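Local coordinates for histone-lysine N-methyltransferase, H3 lysine-9 specific SUVH4 (PDB 4QEO) that methylates histone H3 to mark chromatin for silencing and binds the methylated DNA that directs this activity, at a contact of chain A with DNA. Sequence-based numbering; all coordinates share one arbitrary frame.

The centres of the C-alpha atoms of contact 1 and contact 2 lie about 17 Å apart. Trp84, Leu85, Leu136 and all residues of contact 2 belong to the DNA-binding SRA domain; Arg35, in the loop just ahead of helix 36-46, joins them at the DNA. The contacts have no residue in common, but His83 of contact 2 directly precedes Trp84 of contact 1. Chain C runs through both, with DG7 in contact 1 and DA11 and DC12 in contact 2; chain B enters contact 1. Contact 1 works at base edges, whereas contact 2 holds phosphates. Together they probably hold the duplex from two sites while DG7 stays unpaired.

Contact 1: a contact of chain A with DNA. Residues 35, 84-85, 136. With nucleotides of chain B; nucleotides of chain C.
Arg35, in the loop just ahead of helix 36-46, and DA8 of chain B meet at the minor groove, next to Trp84, Leu85 and Leu136 of the SRA domain, a family that flips methylated cytosine out of the duplex; the unpaired DG7 of chain C fits such an event opposite it.

The polar readout is a bond from Arg35 NH1 to N3 on the sugar edge of DA8 at 3.1 Å (141° at H), the acceptor tilted 16° from the guanidinium plane. Bends at chi2 and chi3 fold the chain so that CG rests 3.7 Å from the DG7 sugar atom C4' while the guanidinium reaches the opposite strand. Water 1 joins the Trp84 carbonyl to O3' of DA8; its link to Arg35 NH2 is weak. Cutting Arg35 back to an alanine is likely to leave DA8 N3 without this donor and the DG7 sugar without its aliphatic cover.

Van der Waals contacts make up the rest. Trp84 enters edge-on, its six-membered rim leading. CZ3 stands 3.7 Å from DA8 C2 and CH2 3.5 Å from the polar DG7 N3, both partners in the indole plane, so the rim meets both strands. Leu85 divides its two methyls: CD1 sits over the imidazole face of DA8, 4.0 Å from the centroid, and CD2 lies 3.6 Å from C2 of DT6 of chain B. From another loop, Leu136 directs CD1 at the amino nitrogen DG7 N2 (3.7 Å).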
loop_
_atom_site.group_PDB
_atom_site.type_symbol
_atom_site.label_atom_id
_atom_site.label_comp_id
_atom_site.label_asym_id
_atom_site.label_seq_id
_atom_site.Cartn_x
_atom_site.Cartn_y
_atom_site.Cartn_z
ATOM N N ARG A 35 10.454 -16.754 -6.626
ATOM C CA ARG A 35 9.190 -16.164 -7.027
ATOM C C ARG A 35 8.226 -16.119 -5.865
ATOM O O ARG A 35 7.183 -16.701 -5.899
ATOM C CB ARG A 35 8.599 -16.841 -8.247
ATOM C CG ARG A 35 9.346 -16.578 -9.521
ATOM C CD ARG A 35 9.427 -15.111 -9.849
ATOM N NE ARG A 35 8.124 -14.515 -10.049
ATOM C CZ ARG A 35 7.491 -14.472 -11.201
ATOM N NH1 ARG A 35 8.015 -15.013 -12.265
ATOM N NH2 ARG A 35 6.315 -13.911 -11.276
ATOM N N TRP A 84 -0.988 -15.609 -13.646
ATOM C CA TRP A 84 0.076 -14.664 -13.311
ATOM C C TRP A 84 0.814 -14.230 -14.559
ATOM O O TRP A 84 1.501 -13.211 -14.564
ATOM C CB TRP A 84 1.053 -15.228 -12.252
ATOM C CG TRP A 84 1.749 -16.527 -12.631
ATOM C CD1 TRP A 84 1.315 -17.798 -12.363
ATOM C CD2 TRP A 84 3.004 -16.672 -13.326
ATOM N NE1 TRP A 84 2.203 -18.720 -12.876
ATOM C CE2 TRP A 84 3.251 -18.058 -13.458
ATOM C CE3 TRP A 84 3.925 -15.766 -13.868
ATOM C CZ2 TRP A 84 4.394 -18.560 -14.088
ATOM C CZ3 TRP A 84 5.059 -16.264 -14.496
ATOM C CH2 TRP A 84 5.278 -17.650 -14.610
ATOM N N LEU A 85 0.638 -14.993 -15.630
ATOM C CA LEU A 85 1.292 -14.720 -16.899
ATOM C C LEU A 85 0.318 -14.317 -18.024
ATOM O O LEU A 85 0.458 -13.238 -18.603
ATOM C CB LEU A 85 2.079 -15.966 -17.314
ATOM C CG LEU A 85 3.206 -15.912 -18.329
ATOM C CD1 LEU A 85 4.089 -14.726 -18.078
ATOM C CD2 LEU A 85 4.016 -17.224 -18.226
ATOM N N LEU A 136 7.985 -15.630 -25.398
ATOM C CA LEU A 136 7.897 -15.077 -24.044
ATOM C C LEU A 136 9.163 -14.318 -23.701
ATOM O O LEU A 136 9.131 -13.308 -22.996
ATOM C CB LEU A 136 7.714 -16.194 -23.017
ATOM C CG LEU A 136 6.384 -16.263 -22.276
ATOM C CD1 LEU A 136 6.504 -17.219 -21.094
ATOM C CD2 LEU A 136 5.938 -14.876 -21.829
ATOM P P DT B 6 -0.222 -19.563 -25.820
ATOM O OP1 DT B 6 -1.440 -19.054 -26.346
ATOM O OP2 DT B 6 0.910 -19.632 -26.662
ATOM O "O5'" DT B 6 0.228 -18.779 -24.530
ATOM C "C5'" DT B 6 -0.728 -18.362 -23.574
ATOM C "C4'" DT B 6 -0.022 -17.909 -22.324
ATOM O "O4'" DT B 6 0.602 -19.042 -21.700
ATOM C "C3'" DT B 6 1.090 -16.887 -22.564
ATOM O "O3'" DT B 6 0.755 -15.610 -22.030
ATOM C "C2'" DT B 6 2.302 -17.499 -21.891
ATOM C "C1'" DT B 6 1.703 -18.554 -20.993
ATOM N N1 DT B 6 2.606 -19.675 -20.689
ATOM C C2 DT B 6 2.538 -20.248 -19.445
ATOM O O2 DT B 6 1.729 -19.917 -18.607
ATOM N N3 DT B 6 3.442 -21.255 -19.229
ATOM C C4 DT B 6 4.400 -21.716 -20.108
ATOM O O4 DT B 6 5.148 -22.615 -19.769
ATOM C C5 DT B 6 4.425 -21.060 -21.389
ATOM C C7 DT B 6 5.428 -21.494 -22.409
ATOM C C6 DT B 6 3.535 -20.086 -21.614
ATOM P P DA B 8 2.956 -9.255 -18.504
ATOM O OP1 DA B 8 1.705 -8.616 -18.244
ATOM O OP2 DA B 8 4.157 -8.520 -18.335
ATOM O "O5'" DA B 8 2.939 -10.450 -17.473
ATOM C "C5'" DA B 8 4.124 -11.170 -17.194
ATOM C "C4'" DA B 8 4.304 -11.313 -15.707
ATOM O "O4'" DA B 8 5.128 -12.455 -15.454
ATOM C "C3'" DA B 8 5.043 -10.152 -15.068
ATOM O "O3'" DA B 8 4.671 -10.052 -13.695
ATOM C "C2'" DA B 8 6.491 -10.521 -15.318
ATOM C "C1'" DA B 8 6.479 -12.048 -15.374
ATOM N N9 DA B 8 7.189 -12.666 -16.486
ATOM C C8 DA B 8 7.336 -12.224 -17.773
ATOM N N7 DA B 8 7.993 -13.051 -18.544
ATOM C C5 DA B 8 8.283 -14.120 -17.712
ATOM C C6 DA B 8 8.964 -15.329 -17.929
ATOM N N6 DA B 8 9.487 -15.686 -19.099
ATOM N N1 DA B 8 9.075 -16.178 -16.890
ATOM C C2 DA B 8 8.554 -15.822 -15.715
ATOM N N3 DA B 8 7.886 -14.722 -15.390
ATOM C C4 DA B 8 7.787 -13.900 -16.446
ATOM P P DG C 7 11.654 -22.293 -10.436
ATOM O OP1 DG C 7 12.198 -21.719 -9.236
ATOM O OP2 DG C 7 11.323 -23.695 -10.466
ATOM O "O5'" DG C 7 10.239 -21.647 -10.733
ATOM C "C5'" DG C 7 9.951 -20.279 -10.458
ATOM C "C4'" DG C 7 8.551 -19.964 -10.922
ATOM O "O4'" DG C 7 8.573 -19.829 -12.350
ATOM C "C3'" DG C 7 7.534 -21.056 -10.636
ATOM O "O3'" DG C 7 6.911 -20.800 -9.387
ATOM C "C2'" DG C 7 6.565 -20.931 -11.793
ATOM C "C1'" DG C 7 7.401 -20.353 -12.925
ATOM N N9 DG C 7 7.806 -21.312 -13.942
ATOM C C8 DG C 7 8.189 -22.611 -13.735
ATOM N N7 DG C 7 8.497 -23.235 -14.835
ATOM C C5 DG C 7 8.322 -22.285 -15.828
ATOM C C6 DG C 7 8.505 -22.379 -17.229
ATOM O O6 DG C 7 8.870 -23.348 -17.893
ATOM N N1 DG C 7 8.204 -21.181 -17.862
ATOM C C2 DG C 7 7.774 -20.043 -17.232
ATOM N N2 DG C 7 7.539 -18.991 -18.017
ATOM N N3 DG C 7 7.603 -19.943 -15.929
ATOM C C4 DG C 7 7.882 -21.097 -15.294
HETATM O O HOH W 1 3.685 -12.878 -12.420
#

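Contact 2: a contact of chain A with DNA. Residues 83, 90, 92-93. With nucleotides of chain C.
His83 grips the 5' phosphate of DA11 of chain C, opening a backbone-binding strip of the SRA domain, the module that recognises methylated DNA. Base readout has no visible part here: the contacts run to phosphate and sugar atoms, and although DA11 and DC12 are both paired, no base edge is engaged by His83, Tyr90, Ser92 or Met93. This patch should therefore hold the strand with little regard to sequence.

Among the backbone contacts, the direct bond comes from imidazole NE2 of His83, which donates to OP1 of DA11 at 3.1 Å. The angle at H is 156° and the oxygen lies close to the ring plane, 12° off it, so the ring points its N-H edge at the phosphate. OP2 of the same phosphate is reached through water 2, which sits 3.1 Å from the Tyr90 carbonyl O and 3.1 Å from Ser92 N. Two main-chain groups thus position the water, while the Ser92 hydroxyl adds a weak link. Both non-bridging oxygens of this phosphate are engaged, one directly and one by solvent.

The DC12 phosphate is approached by van der Waals contact, without a hydrogen bond from these residues. Tyr90 turns the edge of its ring to DC12, with CE1 3.7 Å from OP1 in the ring plane, and its phenol OH also lies 3.6 Å from the DA11 sugar carbon C4'. With chi1 at 70°, Ser92 carries OG away from OP2 of DC12 and leaves CB beside that oxygen, at 3.4 Å. Met93 N, at the start of the 3-10 helix 93-95, stands 3.6 Å from the same OP2; the helix start may favour the phosphate electrostatically.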
loop_
_atom_site.group_PDB
_atom_site.type_symbol
_atom_site.label_atom_id
_atom_site.label_comp_id
_atom_site.label_asym_id
_atom_site.label_seq_id
_atom_site.Cartn_x
_atom_site.Cartn_y
_atom_site.Cartn_z
ATOM N N HIS A 83 -4.500 -15.638 -13.878
ATOM C CA HIS A 83 -3.233 -16.190 -14.354
ATOM C C HIS A 83 -2.180 -15.161 -14.042
ATOM O O HIS A 83 -2.448 -13.962 -14.145
ATOM C CB HIS A 83 -3.265 -16.397 -15.866
ATOM C CG HIS A 83 -4.296 -17.368 -16.322
ATOM N ND1 HIS A 83 -5.258 -17.044 -17.257
ATOM C CD2 HIS A 83 -4.504 -18.666 -15.999
ATOM C CE1 HIS A 83 -6.023 -18.098 -17.478
ATOM N NE2 HIS A 83 -5.589 -19.094 -16.725
ATOM N N TYR A 90 -10.335 -15.847 -18.992
ATOM C CA TYR A 90 -11.674 -16.141 -19.507
ATOM C C TYR A 90 -12.392 -17.269 -18.787
ATOM O O TYR A 90 -11.771 -18.107 -18.137
ATOM C CB TYR A 90 -11.619 -16.438 -21.003
ATOM C CG TYR A 90 -10.811 -17.663 -21.412
ATOM C CD1 TYR A 90 -11.420 -18.899 -21.533
ATOM C CD2 TYR A 90 -9.447 -17.571 -21.698
ATOM C CE1 TYR A 90 -10.717 -20.013 -21.930
ATOM C CE2 TYR A 90 -8.717 -18.694 -22.097
ATOM C CZ TYR A 90 -9.372 -19.909 -22.211
ATOM O OH TYR A 90 -8.705 -21.034 -22.608
ATOM N N SER A 92 -13.981 -20.618 -18.886
ATOM C CA SER A 92 -13.869 -21.827 -19.697
ATOM C C SER A 92 -15.234 -22.488 -19.830
ATOM O O SER A 92 -16.226 -21.988 -19.291
ATOM C CB SER A 92 -12.919 -22.807 -19.016
ATOM O OG SER A 92 -13.520 -23.321 -17.831
ATOM N N MET A 93 -15.279 -23.633 -20.511
ATOM C CA MET A 93 -16.537 -24.369 -20.701
ATOM C C MET A 93 -17.174 -24.827 -19.383
ATOM O O MET A 93 -18.335 -25.213 -19.367
ATOM C CB MET A 93 -16.347 -25.592 -21.617
ATOM C CG MET A 93 -15.711 -25.298 -22.959
ATOM S SD MET A 93 -16.585 -24.022 -23.888
ATOM C CE MET A 93 -18.189 -24.788 -24.159
ATOM P P DA C 11 -8.895 -22.065 -16.632
ATOM O OP1 DA C 11 -7.587 -21.473 -16.584
ATOM O OP2 DA C 11 -10.048 -21.354 -16.146
ATOM O "O5'" DA C 11 -9.082 -22.655 -18.089
ATOM C "C5'" DA C 11 -8.088 -22.473 -19.083
ATOM C "C4'" DA C 11 -8.145 -23.586 -20.101
ATOM O "O4'" DA C 11 -7.294 -24.660 -19.675
ATOM C "C3'" DA C 11 -9.524 -24.199 -20.318
ATOM O "O3'" DA C 11 -9.704 -24.421 -21.711
ATOM C "C2'" DA C 11 -9.452 -25.512 -19.567
ATOM C "C1'" DA C 11 -7.994 -25.880 -19.716
ATOM N N9 DA C 11 -7.451 -26.733 -18.666
ATOM C C8 DA C 11 -8.004 -27.038 -17.452
ATOM N N7 DA C 11 -7.262 -27.826 -16.718
ATOM C C5 DA C 11 -6.146 -28.061 -17.505
ATOM C C6 DA C 11 -4.988 -28.824 -17.299
ATOM N N6 DA C 11 -4.752 -29.521 -16.191
ATOM N N1 DA C 11 -4.076 -28.859 -18.287
ATOM C C2 DA C 11 -4.314 -28.164 -19.400
ATOM N N3 DA C 11 -5.363 -27.412 -19.714
ATOM C C4 DA C 11 -6.251 -27.398 -18.709
ATOM P P DC C 12 -11.114 -24.648 -22.307
ATOM O OP1 DC C 12 -11.302 -23.501 -23.136
ATOM O OP2 DC C 12 -12.145 -25.079 -21.394
ATOM O "O5'" DC C 12 -10.729 -25.878 -23.212
ATOM C "C5'" DC C 12 -9.458 -25.898 -23.835
ATOM C "C4'" DC C 12 -8.984 -27.327 -23.881
ATOM O "O4'" DC C 12 -8.546 -27.738 -22.568
ATOM C "C3'" DC C 12 -10.075 -28.322 -24.289
ATOM O "O3'" DC C 12 -9.549 -29.144 -25.326
ATOM C "C2'" DC C 12 -10.273 -29.165 -23.046
ATOM C "C1'" DC C 12 -8.891 -29.086 -22.452
ATOM N N1 DC C 12 -8.770 -29.489 -21.052
ATOM C C2 DC C 12 -7.611 -30.145 -20.644
ATOM O O2 DC C 12 -6.694 -30.300 -21.457
ATOM N N3 DC C 12 -7.511 -30.578 -19.372
ATOM C C4 DC C 12 -8.525 -30.400 -18.528
ATOM N N4 DC C 12 -8.377 -30.835 -17.278
ATOM C C5 DC C 12 -9.723 -29.744 -18.921
ATOM C C6 DC C 12 -9.813 -29.333 -20.188
HETATM O O HOH W 2 -12.441 -20.483 -16.241
#